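Local coordinates for conserved hypothetical protein (Sulfolobus solfataricus, PDB 2FNA), which probably hydrolyses ATP as an archaeal AAA+ ATPase, binding ADP and a magnesium ion in its P-loop NTPase domain, at residues K24-R29 against I51-L56; N70-K75 against V150-V155; L122-L127 against L158-Y163. All coordinates share one frame; numbering follows the deposited sequence.

From the N terminus, interaction 1 forms first: K24-R29 meets I51-L56, closing a loop of 21 intervening residues that carries strand 32-37 and most of helix 43-54. It is complete before the other two begin. Interactions 2 and 3 cross, their segments alternating as 70-75, 122-127, 150-155 and 158-163. Interaction 2 closes a 74-residue loop, tying the start of helix 74-91 to the loop after strand 139-144; interaction 3 closes one of 30, packing helix 124-133 on helix 158-167. Their centres lie about 16 Å apart, and they touch where Y74 meets L122. Interaction 1 stands apart, its nearest atoms about 20 Å from interaction 2 and about 13 Å from interaction 3.

Interaction 1 (K24-R29 against I51-L56); sequences KLKGLR and INELNL
K26 and E53 cross at about a right angle, and the lysine ammonium meets the carboxylate in a salt bridge, K26 NZ to E53 OE1 at 3.0 Å. The lysine chain turns at chi3 (70°), which brings K26 CE over the glutamate stem, 3.7 Å from E53 CB. E53 OE1 receives NZ on its anti lone pair, the side away from OE2. The same oxygen also forms a salt bridge with R12, so two positive charges converge on one carboxylate oxygen, which would be expected to stabilise its ionised form.

Beside this polar pair, both L54 methyls lie by K26 O, L54 CD2 the closer at 3.6 Å; L54 CD1 also meets L28 CD1 tip to tip at 3.9 Å. L56 adds a looser touch, its CD1 standing 4.3 Å from L28 CD1.

L28 and N55 each leave their helix with positive phi, so the contact joins two helix C-terminal ends. L28, L54 and L56 all rest on I140 of strand 139-144. Two helices, 19-27 and 43-54, thereby pack side by side on one face of the parallel sheet, as in the three-layer core of P-loop NTPases.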
ATOM      1  N   LYS A  24      17.056   2.601   4.959  1.00 33.81           N
ATOM      2  CA  LYS A  24      16.986   1.174   4.631  1.00 33.88           C
ATOM      3  C   LYS A  24      16.397   0.904   3.238  1.00 32.31           C
ATOM      4  O   LYS A  24      16.933   0.105   2.465  1.00 31.77           O
ATOM      5  CB  LYS A  24      16.160   0.423   5.685  1.00 34.89           C
ATOM      6  CG  LYS A  24      16.046  -1.095   5.407  1.00 36.87           C
ATOM      7  CD  LYS A  24      15.642  -1.888   6.637  1.00 37.28           C
ATOM      8  CE  LYS A  24      15.705  -3.386   6.352  1.00 40.68           C
ATOM      9  NZ  LYS A  24      15.108  -4.176   7.464  1.00 45.50           N
ATOM     10  N   LEU A  25      15.269   1.541   2.946  1.00 29.16           N
ATOM     11  CA  LEU A  25      14.675   1.506   1.605  1.00 30.43           C
ATOM     12  C   LEU A  25      15.658   1.885   0.506  1.00 29.15           C
ATOM     13  O   LEU A  25      15.835   1.163  -0.467  1.00 31.74           O
ATOM     14  CB  LEU A  25      13.479   2.437   1.543  1.00 26.36           C
ATOM     15  CG  LEU A  25      12.723   2.552   0.208  1.00 35.02           C
ATOM     16  CD1 LEU A  25      11.322   3.066   0.450  1.00 39.39           C
ATOM     17  CD2 LEU A  25      13.431   3.427  -0.807  1.00 40.97           C
ATOM     18  N   LYS A  26      16.297   3.036   0.667  1.00 32.90           N
ATOM     19  CA  LYS A  26      17.308   3.522  -0.258  1.00 31.21           C
ATOM     20  C   LYS A  26      18.517   2.602  -0.434  1.00 32.88           C
ATOM     21  O   LYS A  26      19.192   2.681  -1.459  1.00 28.62           O
ATOM     22  CB  LYS A  26      17.788   4.921   0.200  1.00 33.32           C
ATOM     23  CG  LYS A  26      16.758   6.013  -0.050  1.00 32.43           C
ATOM     24  CD  LYS A  26      17.237   7.378   0.479  1.00 31.92           C
ATOM     25  CE  LYS A  26      18.376   7.939  -0.325  1.00 35.76           C
ATOM     26  NZ  LYS A  26      19.135   8.982   0.448  1.00 28.36           N
ATOM     27  N   GLY A  27      18.801   1.757   0.567  1.00 33.14           N
ATOM     28  CA  GLY A  27      19.902   0.806   0.505  1.00 32.34           C
ATOM     29  C   GLY A  27      19.709  -0.274  -0.545  1.00 32.26           C
ATOM     30  O   GLY A  27      20.685  -0.865  -1.005  1.00 30.69           O
ATOM     31  N   LEU A  28      18.456  -0.526  -0.931  1.00 32.03           N
ATOM     32  CA  LEU A  28      18.145  -1.518  -1.971  1.00 34.67           C
ATOM     33  C   LEU A  28      18.975  -2.786  -1.688  1.00 34.40           C
ATOM     34  O   LEU A  28      19.699  -3.279  -2.535  1.00 32.43           O
ATOM     35  CB  LEU A  28      18.448  -0.938  -3.361  1.00 34.29           C
ATOM     36  CG  LEU A  28      17.645   0.311  -3.799  1.00 35.23           C
ATOM     37  CD1 LEU A  28      18.172   0.869  -5.118  1.00 36.47           C
ATOM     38  CD2 LEU A  28      16.166   0.045  -3.940  1.00 37.08           C
ATOM     39  N   ARG A  29      18.843  -3.256  -0.448  1.00 35.20           N
ATOM     40  CA  ARG A  29      19.719  -4.220   0.177  1.00 36.25           C
ATOM     41  C   ARG A  29      19.535  -5.662  -0.291  1.00 34.45           C
ATOM     42  O   ARG A  29      20.377  -6.504  -0.021  1.00 36.51           O
ATOM     43  CB  ARG A  29      19.546  -4.122   1.699  1.00 36.66           C
ATOM     44  CG  ARG A  29      20.092  -2.824   2.267  1.00 42.14           C
ATOM     45  CD  ARG A  29      19.836  -2.669   3.750  1.00 46.75           C
ATOM     46  NE  ARG A  29      20.166  -1.309   4.189  1.00 54.45           N
ATOM     47  CZ  ARG A  29      20.088  -0.864   5.445  1.00 56.74           C
ATOM     48  NH1 ARG A  29      19.669  -1.663   6.422  1.00 53.03           N
ATOM     49  NH2 ARG A  29      20.428   0.394   5.724  1.00 56.85           N
ATOM     50  N   ILE A  51      13.215   7.318  -4.145  1.00 33.11           N
ATOM     51  CA  ILE A  51      13.606   7.326  -5.563  1.00 37.02           C
ATOM     52  C   ILE A  51      14.022   8.694  -6.043  1.00 36.38           C
ATOM     53  O   ILE A  51      14.903   8.796  -6.891  1.00 39.74           O
ATOM     54  CB  ILE A  51      12.510   6.732  -6.540  1.00 40.91           C
ATOM     55  CG1 ILE A  51      11.261   7.585  -6.645  1.00 46.18           C
ATOM     56  CG2 ILE A  51      12.160   5.296  -6.162  1.00 43.08           C
ATOM     57  CD1 ILE A  51      10.071   6.811  -7.350  1.00 41.59           C
ATOM     58  N   ASN A  52      13.403   9.756  -5.517  1.00 36.99           N
ATOM     59  CA  ASN A  52      13.877  11.127  -5.798  1.00 34.44           C
ATOM     60  C   ASN A  52      15.305  11.353  -5.318  1.00 32.99           C
ATOM     61  O   ASN A  52      16.106  11.914  -6.046  1.00 28.89           O
ATOM     62  CB  ASN A  52      12.953  12.197  -5.181  1.00 36.72           C
ATOM     63  CG  ASN A  52      11.669  12.400  -5.979  1.00 46.77           C
ATOM     64  OD1 ASN A  52      11.642  12.226  -7.204  1.00 53.88           O
ATOM     65  ND2 ASN A  52      10.596  12.763  -5.283  1.00 58.17           N
ATOM     66  N   GLU A  53      15.615  10.929  -4.088  1.00 30.39           N
ATOM     67  CA  GLU A  53      16.967  11.113  -3.556  1.00 30.10           C
ATOM     68  C   GLU A  53      18.038  10.237  -4.240  1.00 29.86           C
ATOM     69  O   GLU A  53      19.180  10.663  -4.416  1.00 30.00           O
ATOM     70  CB  GLU A  53      16.984  10.934  -2.036  1.00 29.91           C
ATOM     71  CG  GLU A  53      16.356  12.091  -1.280  1.00 27.12           C
ATOM     72  CD  GLU A  53      16.302  11.901   0.221  1.00 33.40           C
ATOM     73  OE1 GLU A  53      16.899  10.931   0.745  1.00 35.88           O
ATOM     74  OE2 GLU A  53      15.621  12.729   0.878  1.00 32.57           O
ATOM     75  N   LEU A  54      17.684   9.012  -4.603  1.00 32.18           N
ATOM     76  CA  LEU A  54      18.617   8.103  -5.286  1.00 32.89           C
ATOM     77  C   LEU A  54      18.974   8.590  -6.674  1.00 31.59           C
ATOM     78  O   LEU A  54      20.066   8.309  -7.151  1.00 26.94           O
ATOM     79  CB  LEU A  54      18.051   6.686  -5.395  1.00 33.05           C
ATOM     80  CG  LEU A  54      18.000   5.869  -4.101  1.00 34.29           C
ATOM     81  CD1 LEU A  54      17.195   4.588  -4.301  1.00 33.83           C
ATOM     82  CD2 LEU A  54      19.429   5.599  -3.602  1.00 32.68           C
ATOM     83  N   ASN A  55      18.060   9.296  -7.347  1.00 30.42           N
ATOM     84  CA  ASN A  55      18.395   9.813  -8.688  1.00 28.45           C
ATOM     85  C   ASN A  55      18.814   8.652  -9.601  1.00 28.64           C
ATOM     86  O   ASN A  55      19.836   8.682 -10.312  1.00 25.93           O
ATOM     87  CB  ASN A  55      19.512  10.874  -8.576  1.00 29.37           C
ATOM     88  CG  ASN A  55      19.697  11.690  -9.840  1.00 24.40           C
ATOM     89  OD1 ASN A  55      18.755  11.927 -10.573  1.00 25.98           O
ATOM     90  ND2 ASN A  55      20.928  12.106 -10.103  1.00 20.11           N
ATOM     91  N   LEU A  56      18.006   7.607  -9.572  1.00 27.86           N
ATOM     92  CA  LEU A  56      18.191   6.459 -10.450  1.00 29.64           C
ATOM     93  C   LEU A  56      16.965   6.337 -11.343  1.00 31.20           C
ATOM     94  O   LEU A  56      15.859   6.658 -10.910  1.00 30.93           O
ATOM     95  CB  LEU A  56      18.377   5.155  -9.654  1.00 29.62           C
ATOM     96  CG  LEU A  56      19.718   4.906  -8.945  1.00 33.50           C
ATOM     97  CD1 LEU A  56      19.579   3.706  -8.012  1.00 39.72           C
ATOM     98  CD2 LEU A  56      20.838   4.710  -9.930  1.00 33.99           C
TER

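Interaction 2 (N70-K75 against V150-V155); sequences NYISYK and VKLRGV
I72 and L152 run past each other with CA atoms 4.7 Å apart, joined by one straight backbone bond, I72 N to K151 O at 3.0 Å and 174°. The return contact is a CA-H...O interaction, L152 CA to I72 O at 3.5 Å. K151 O also takes a weak bond from R153 N, which closes an inverse gamma turn centred on L152, and a type I turn from L152 to V155 overlaps it. A water stitches the turn to the facing segment 70-75: it donates to I72 O, accepts from G154 N and is hydrogen-bonded to Y71 OH.

I72 CG2 meets L152 CD1 at 3.8 Å, the two side chains crossing at about a right angle, while I72 CG1 touches K151 CB at 3.9 Å. At the solvent-facing border, R153 CG lies at the edge of the Y71 ring, 3.7 Å from Y71 CE1. Y74 and V155 also cross at about a right angle, and V155 CG2 comes within 3.3 Å of Y74 CD1, a tight approach.

K151 stretches away from the contact to a salt bridge with E148. S73 is the N-cap of helix 74-91, its OG accepting from D76 N, and Y74 OH bonds to L122 N. The first turn of that helix is thus joined to the loop linking strand 139-144 to helix 158-167, and to the approach to helix 124-133.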
ATOM      1  N   ASN A  70     -12.122  -6.221  -9.407  1.00 39.20           N
ATOM      2  CA  ASN A  70     -11.918  -7.582  -8.921  1.00 40.88           C
ATOM      3  C   ASN A  70     -10.953  -8.368  -9.811  1.00 38.49           C
ATOM      4  O   ASN A  70     -10.490  -9.463  -9.448  1.00 35.99           O
ATOM      5  CB  ASN A  70     -13.272  -8.313  -8.910  1.00 42.81           C
ATOM      6  CG  ASN A  70     -13.295  -9.490  -7.950  1.00 50.86           C
ATOM      7  OD1 ASN A  70     -12.700  -9.445  -6.876  1.00 54.36           O
ATOM      8  ND2 ASN A  70     -14.000 -10.554  -8.337  1.00 58.99           N
ATOM      9  N   TYR A  71     -10.681  -7.809 -10.989  1.00 35.45           N
ATOM     10  CA  TYR A  71      -9.896  -8.465 -11.995  1.00 35.14           C
ATOM     11  C   TYR A  71      -9.135  -7.387 -12.744  1.00 34.66           C
ATOM     12  O   TYR A  71      -9.661  -6.310 -12.948  1.00 33.67           O
ATOM     13  CB  TYR A  71     -10.818  -9.270 -12.935  1.00 34.89           C
ATOM     14  CG  TYR A  71     -10.075 -10.003 -14.017  1.00 35.80           C
ATOM     15  CD1 TYR A  71      -9.489 -11.230 -13.761  1.00 37.23           C
ATOM     16  CD2 TYR A  71      -9.940  -9.464 -15.304  1.00 35.68           C
ATOM     17  CE1 TYR A  71      -8.782 -11.901 -14.739  1.00 37.18           C
ATOM     18  CE2 TYR A  71      -9.228 -10.133 -16.288  1.00 30.35           C
ATOM     19  CZ  TYR A  71      -8.653 -11.362 -15.989  1.00 29.12           C
ATOM     20  OH  TYR A  71      -7.971 -12.072 -16.923  1.00 33.96           O
ATOM     21  N   ILE A  72      -7.865  -7.661 -13.066  1.00 34.10           N
ATOM     22  CA  ILE A  72      -7.046  -6.798 -13.920  1.00 31.96           C
ATOM     23  C   ILE A  72      -6.668  -7.604 -15.137  1.00 31.99           C
ATOM     24  O   ILE A  72      -6.176  -8.732 -15.016  1.00 32.26           O
ATOM     25  CB  ILE A  72      -5.713  -6.322 -13.239  1.00 31.57           C
ATOM     26  CG1 ILE A  72      -5.981  -5.622 -11.917  1.00 28.71           C
ATOM     27  CG2 ILE A  72      -4.941  -5.371 -14.162  1.00 33.50           C
ATOM     28  CD1 ILE A  72      -4.696  -5.523 -10.972  1.00 32.54           C
ATOM     29  N   SER A  73      -6.902  -7.043 -16.320  1.00 32.27           N
ATOM     30  CA  SER A  73      -6.591  -7.756 -17.541  1.00 33.19           C
ATOM     31  C   SER A  73      -5.142  -7.538 -17.939  1.00 35.09           C
ATOM     32  O   SER A  73      -4.485  -6.596 -17.486  1.00 32.37           O
ATOM     33  CB  SER A  73      -7.495  -7.320 -18.691  1.00 33.33           C
ATOM     34  OG  SER A  73      -7.383  -5.930 -18.888  1.00 35.73           O
ATOM     35  N   TYR A  74      -4.667  -8.432 -18.794  1.00 34.72           N
ATOM     36  CA  TYR A  74      -3.323  -8.370 -19.326  1.00 39.06           C
ATOM     37  C   TYR A  74      -3.141  -7.076 -20.120  1.00 38.57           C
ATOM     38  O   TYR A  74      -2.098  -6.423 -20.025  1.00 37.96           O
ATOM     39  CB  TYR A  74      -3.073  -9.593 -20.224  1.00 41.86           C
ATOM     40  CG  TYR A  74      -1.744  -9.599 -20.954  1.00 43.68           C
ATOM     41  CD1 TYR A  74      -0.530  -9.628 -20.254  1.00 48.61           C
ATOM     42  CD2 TYR A  74      -1.703  -9.597 -22.340  1.00 41.59           C
ATOM     43  CE1 TYR A  74       0.693  -9.631 -20.934  1.00 47.98           C
ATOM     44  CE2 TYR A  74      -0.498  -9.591 -23.022  1.00 45.81           C
ATOM     45  CZ  TYR A  74       0.687  -9.615 -22.315  1.00 42.95           C
ATOM     46  OH  TYR A  74       1.858  -9.620 -23.023  1.00 52.05           O
ATOM     47  N   LYS A  75      -4.190  -6.718 -20.857  1.00 36.83           N
ATOM     48  CA  LYS A  75      -4.268  -5.514 -21.680  1.00 36.29           C
ATOM     49  C   LYS A  75      -4.151  -4.279 -20.810  1.00 37.63           C
ATOM     50  O   LYS A  75      -3.370  -3.388 -21.123  1.00 39.91           O
ATOM     51  CB  LYS A  75      -5.596  -5.538 -22.465  1.00 36.61           C
ATOM     52  CG  LYS A  75      -5.773  -4.521 -23.592  1.00 37.09           C
ATOM     53  N   VAL A 150      -2.519  -9.884  -7.560  1.00 30.23           N
ATOM     54  CA  VAL A 150      -3.306 -11.088  -7.350  1.00 29.87           C
ATOM     55  C   VAL A 150      -4.498 -11.137  -8.318  1.00 33.16           C
ATOM     56  O   VAL A 150      -4.909 -12.206  -8.803  1.00 30.32           O
ATOM     57  CB  VAL A 150      -3.897 -11.112  -5.919  1.00 30.58           C
ATOM     58  CG1 VAL A 150      -4.916 -12.196  -5.797  1.00 36.70           C
ATOM     59  CG2 VAL A 150      -2.809 -11.315  -4.883  1.00 35.96           C
ATOM     60  N   LYS A 151      -5.061  -9.964  -8.552  1.00 29.97           N
ATOM     61  CA  LYS A 151      -6.196  -9.786  -9.478  1.00 32.26           C
ATOM     62  C   LYS A 151      -5.797  -9.930 -10.935  1.00 32.04           C
ATOM     63  O   LYS A 151      -6.649 -10.091 -11.798  1.00 36.37           O
ATOM     64  CB  LYS A 151      -6.784  -8.404  -9.273  1.00 28.51           C
ATOM     65  CG  LYS A 151      -7.358  -8.146  -7.899  1.00 30.60           C
ATOM     66  CD  LYS A 151      -7.549  -6.647  -7.701  1.00 32.33           C
ATOM     67  CE  LYS A 151      -8.209  -6.313  -6.366  1.00 35.58           C
ATOM     68  NZ  LYS A 151      -8.524  -4.849  -6.308  1.00 30.72           N
ATOM     69  N   LEU A 152      -4.503  -9.859 -11.222  1.00 34.65           N
ATOM     70  CA  LEU A 152      -4.010 -10.068 -12.580  1.00 33.12           C
ATOM     71  C   LEU A 152      -3.850 -11.595 -12.885  1.00 34.60           C
ATOM     72  O   LEU A 152      -2.737 -12.124 -13.048  1.00 31.30           O
ATOM     73  CB  LEU A 152      -2.703  -9.305 -12.761  1.00 33.20           C
ATOM     74  CG  LEU A 152      -2.038  -9.276 -14.143  1.00 26.23           C
ATOM     75  CD1 LEU A 152      -2.769  -8.397 -15.112  1.00 32.51           C
ATOM     76  CD2 LEU A 152      -0.619  -8.788 -14.014  1.00 30.07           C
ATOM     77  N   ARG A 153      -4.992 -12.264 -13.002  1.00 35.85           N
ATOM     78  CA  ARG A 153      -5.092 -13.717 -12.929  1.00 36.82           C
ATOM     79  C   ARG A 153      -4.528 -14.417 -14.125  1.00 37.94           C
ATOM     80  O   ARG A 153      -4.154 -15.588 -14.032  1.00 42.41           O
ATOM     81  CB  ARG A 153      -6.540 -14.160 -12.822  1.00 38.57           C
ATOM     82  CG  ARG A 153      -7.361 -13.541 -11.732  1.00 44.76           C
ATOM     83  CD  ARG A 153      -7.304 -14.324 -10.451  1.00 50.57           C
ATOM     84  NE  ARG A 153      -8.032 -13.619  -9.402  1.00 54.12           N
ATOM     85  CZ  ARG A 153      -7.859 -13.817  -8.095  1.00 54.01           C
ATOM     86  NH1 ARG A 153      -6.960 -14.683  -7.637  1.00 54.26           N
ATOM     87  NH2 ARG A 153      -8.584 -13.121  -7.238  1.00 58.80           N
ATOM     88  N   GLY A 154      -4.503 -13.729 -15.259  1.00 36.63           N
ATOM     89  CA  GLY A 154      -4.039 -14.323 -16.495  1.00 36.91           C
ATOM     90  C   GLY A 154      -2.568 -14.161 -16.806  1.00 35.80           C
ATOM     91  O   GLY A 154      -2.127 -14.523 -17.888  1.00 35.53           O
ATOM     92  N   VAL A 155      -1.809 -13.613 -15.859  1.00 36.88           N
ATOM     93  CA  VAL A 155      -0.373 -13.478 -15.994  1.00 36.83           C
ATOM     94  C   VAL A 155       0.267 -13.963 -14.694  1.00 37.03           C
ATOM     95  O   VAL A 155      -0.163 -13.573 -13.622  1.00 38.83           O
ATOM     96  CB  VAL A 155      -0.001 -12.002 -16.203  1.00 39.92           C
ATOM     97  CG1 VAL A 155       1.493 -11.798 -16.218  1.00 40.03           C
ATOM     98  CG2 VAL A 155      -0.614 -11.484 -17.478  1.00 44.68           C
TER
HETATM   99  O   HOH W   1     -10.221 -12.388  -9.815  1.00 42.59           O
HETATM  100  O   HOH W   2      -5.070 -11.060 -16.208  1.00 35.33           O

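Interaction 3 (L122-L127 against L158-Y163); sequences LSFANL and LPALAY
Y163, whose ring touches A125 of the facing helix, is held in its own helix by the bond from Y163 N to P159 O at 2.9 Å. The contact is alanine-mediated helix packing within the alpha/beta core of the P-loop ATPase domain, between the start of helix 124-133 and helix 158-167. Where the small A125 and A160 face each other, their CA atoms come to 4.7 Å. No hydrogen bond passes between the segments, and the packing is apolar.

The A160 methyl touches both A125 and F124. A160 CB lies 4.0 Å from A125 CB and 3.8 Å from A125 N, so it presses on the backbone as well as on the side chains. S123 fixes where this helix begins: as N-cap, its OG accepts from N126 N at 3.2 Å and 159°.

On one flank, Y163 holds CG anti to its backbone N (chi1 175°), and Y163 CD2 reaches A125 CB at 4.0 Å; the hydroxyl at the end of the ring hydrogen-bonds to E129, further along helix 124-133. F124 also touches L81 of helix 74-91, while L161 rests on F173 and M175 of strand 171-177. Around the F124 ring both partners sit at the edge, near its plane: A160 CB 4.0 Å from F124 CD2, and L161 CD2 more loosely, 4.5 Å from F124 CE2.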
ATOM      1  N   LEU A 122       3.849 -11.039 -23.759  1.00 53.57           N
ATOM      2  CA  LEU A 122       5.178 -10.438 -23.640  1.00 51.71           C
ATOM      3  C   LEU A 122       6.012 -11.147 -22.566  1.00 48.57           C
ATOM      4  O   LEU A 122       5.478 -11.655 -21.577  1.00 49.15           O
ATOM      5  CB  LEU A 122       5.001  -8.957 -23.288  1.00 51.64           C
ATOM      6  CG  LEU A 122       6.164  -8.115 -22.769  1.00 57.56           C
ATOM      7  CD1 LEU A 122       6.885  -7.394 -23.898  1.00 54.40           C
ATOM      8  CD2 LEU A 122       5.629  -7.108 -21.749  1.00 63.58           C
ATOM      9  N   SER A 123       7.327 -11.190 -22.778  1.00 46.35           N
ATOM     10  CA  SER A 123       8.251 -11.736 -21.789  1.00 44.14           C
ATOM     11  C   SER A 123       8.696 -10.610 -20.858  1.00 42.59           C
ATOM     12  O   SER A 123       9.564  -9.788 -21.213  1.00 40.30           O
ATOM     13  CB  SER A 123       9.478 -12.364 -22.453  1.00 45.32           C
ATOM     14  OG  SER A 123      10.387 -12.843 -21.474  1.00 42.43           O
ATOM     15  N   PHE A 124       8.098 -10.584 -19.674  1.00 39.19           N
ATOM     16  CA  PHE A 124       8.450  -9.603 -18.650  1.00 39.34           C
ATOM     17  C   PHE A 124       9.938  -9.733 -18.304  1.00 37.91           C
ATOM     18  O   PHE A 124      10.605  -8.715 -18.147  1.00 39.37           O
ATOM     19  CB  PHE A 124       7.547  -9.758 -17.419  1.00 38.79           C
ATOM     20  CG  PHE A 124       7.575  -8.571 -16.460  1.00 46.73           C
ATOM     21  CD1 PHE A 124       7.257  -7.279 -16.895  1.00 48.89           C
ATOM     22  CD2 PHE A 124       7.886  -8.758 -15.097  1.00 44.52           C
ATOM     23  CE1 PHE A 124       7.283  -6.185 -15.996  1.00 38.23           C
ATOM     24  CE2 PHE A 124       7.917  -7.674 -14.202  1.00 44.51           C
ATOM     25  CZ  PHE A 124       7.603  -6.382 -14.653  1.00 41.58           C
ATOM     26  N   ALA A 125      10.470 -10.963 -18.270  1.00 35.83           N
ATOM     27  CA  ALA A 125      11.888 -11.193 -17.953  1.00 34.37           C
ATOM     28  C   ALA A 125      12.847 -10.583 -18.995  1.00 36.20           C
ATOM     29  O   ALA A 125      13.890 -10.000 -18.623  1.00 37.11           O
ATOM     30  CB  ALA A 125      12.157 -12.653 -17.801  1.00 34.50           C
ATOM     31  N   ASN A 126      12.501 -10.683 -20.281  1.00 36.83           N
ATOM     32  CA  ASN A 126      13.311 -10.050 -21.352  1.00 36.03           C
ATOM     33  C   ASN A 126      13.189  -8.537 -21.336  1.00 36.74           C
ATOM     34  O   ASN A 126      14.135  -7.815 -21.670  1.00 38.45           O
ATOM     35  CB  ASN A 126      12.887 -10.544 -22.730  1.00 37.53           C
ATOM     36  CG  ASN A 126      13.389 -11.945 -23.042  1.00 42.81           C
ATOM     37  OD1 ASN A 126      14.235 -12.507 -22.334  1.00 48.79           O
ATOM     38  ND2 ASN A 126      12.870 -12.516 -24.124  1.00 45.48           N
ATOM     39  N   LEU A 127      12.018  -8.058 -20.938  1.00 37.02           N
ATOM     40  CA  LEU A 127      11.772  -6.638 -20.800  1.00 36.59           C
ATOM     41  C   LEU A 127      12.689  -6.030 -19.727  1.00 34.91           C
ATOM     42  O   LEU A 127      13.356  -5.016 -19.973  1.00 35.19           O
ATOM     43  CB  LEU A 127      10.297  -6.408 -20.479  1.00 33.64           C
ATOM     44  CG  LEU A 127       9.804  -4.957 -20.359  1.00 42.87           C
ATOM     45  CD1 LEU A 127      10.101  -4.134 -21.643  1.00 46.04           C
ATOM     46  CD2 LEU A 127       8.305  -4.911 -20.021  1.00 41.03           C
ATOM     47  N   LEU A 158       5.792 -14.251 -11.366  1.00 31.59           N
ATOM     48  CA  LEU A 158       6.740 -14.727 -10.376  1.00 32.31           C
ATOM     49  C   LEU A 158       8.017 -15.292 -10.978  1.00 30.69           C
ATOM     50  O   LEU A 158       9.082 -15.004 -10.470  1.00 32.81           O
ATOM     51  CB  LEU A 158       6.091 -15.721  -9.402  1.00 29.54           C
ATOM     52  CG  LEU A 158       4.978 -15.211  -8.482  1.00 33.61           C
ATOM     53  CD1 LEU A 158       4.450 -16.325  -7.552  1.00 32.69           C
ATOM     54  CD2 LEU A 158       5.404 -14.018  -7.660  1.00 34.53           C
ATOM     55  N   PRO A 159       7.918 -16.143 -12.023  1.00 32.29           N
ATOM     56  CA  PRO A 159       9.157 -16.665 -12.603  1.00 33.06           C
ATOM     57  C   PRO A 159      10.086 -15.560 -13.123  1.00 32.31           C
ATOM     58  O   PRO A 159      11.285 -15.651 -12.965  1.00 32.89           O
ATOM     59  CB  PRO A 159       8.672 -17.572 -13.725  1.00 33.16           C
ATOM     60  CG  PRO A 159       7.275 -17.928 -13.357  1.00 32.91           C
ATOM     61  CD  PRO A 159       6.732 -16.718 -12.666  1.00 32.41           C
ATOM     62  N   ALA A 160       9.516 -14.520 -13.710  1.00 33.83           N
ATOM     63  CA  ALA A 160      10.283 -13.350 -14.151  1.00 36.65           C
ATOM     64  C   ALA A 160      10.921 -12.580 -12.985  1.00 33.11           C
ATOM     65  O   ALA A 160      12.068 -12.171 -13.048  1.00 31.92           O
ATOM     66  CB  ALA A 160       9.385 -12.439 -14.947  1.00 37.04           C
ATOM     67  N   LEU A 161      10.165 -12.396 -11.915  1.00 32.97           N
ATOM     68  CA  LEU A 161      10.709 -11.766 -10.706  1.00 34.48           C
ATOM     69  C   LEU A 161      11.866 -12.547 -10.127  1.00 34.80           C
ATOM     70  O   LEU A 161      12.830 -11.945  -9.667  1.00 35.98           O
ATOM     71  CB  LEU A 161       9.615 -11.621  -9.647  1.00 35.16           C
ATOM     72  CG  LEU A 161       8.490 -10.660 -10.009  1.00 35.86           C
ATOM     73  CD1 LEU A 161       7.374 -10.665  -8.979  1.00 40.75           C
ATOM     74  CD2 LEU A 161       9.064  -9.260 -10.181  1.00 43.56           C
ATOM     75  N   ALA A 162      11.756 -13.887 -10.139  1.00 34.97           N
ATOM     76  CA  ALA A 162      12.811 -14.765  -9.622  1.00 34.11           C
ATOM     77  C   ALA A 162      14.037 -14.734 -10.535  1.00 31.38           C
ATOM     78  O   ALA A 162      15.167 -14.713 -10.069  1.00 35.11           O
ATOM     79  CB  ALA A 162      12.301 -16.194  -9.498  1.00 33.81           C
ATOM     80  N   TYR A 163      13.800 -14.730 -11.836  1.00 31.86           N
ATOM     81  CA  TYR A 163      14.874 -14.609 -12.811  1.00 30.37           C
ATOM     82  C   TYR A 163      15.716 -13.325 -12.588  1.00 32.03           C
ATOM     83  O   TYR A 163      16.949 -13.356 -12.605  1.00 33.91           O
ATOM     84  CB  TYR A 163      14.325 -14.680 -14.248  1.00 33.70           C
ATOM     85  CG  TYR A 163      15.413 -14.446 -15.267  1.00 34.20           C
ATOM     86  CD1 TYR A 163      16.322 -15.444 -15.552  1.00 40.62           C
ATOM     87  CD2 TYR A 163      15.584 -13.197 -15.876  1.00 39.45           C
ATOM     88  CE1 TYR A 163      17.355 -15.245 -16.443  1.00 42.05           C
ATOM     89  CE2 TYR A 163      16.633 -12.982 -16.775  1.00 38.45           C
ATOM     90  CZ  TYR A 163      17.511 -14.017 -17.047  1.00 42.83           C
ATOM     91  OH  TYR A 163      18.564 -13.862 -17.924  1.00 45.05           O
TER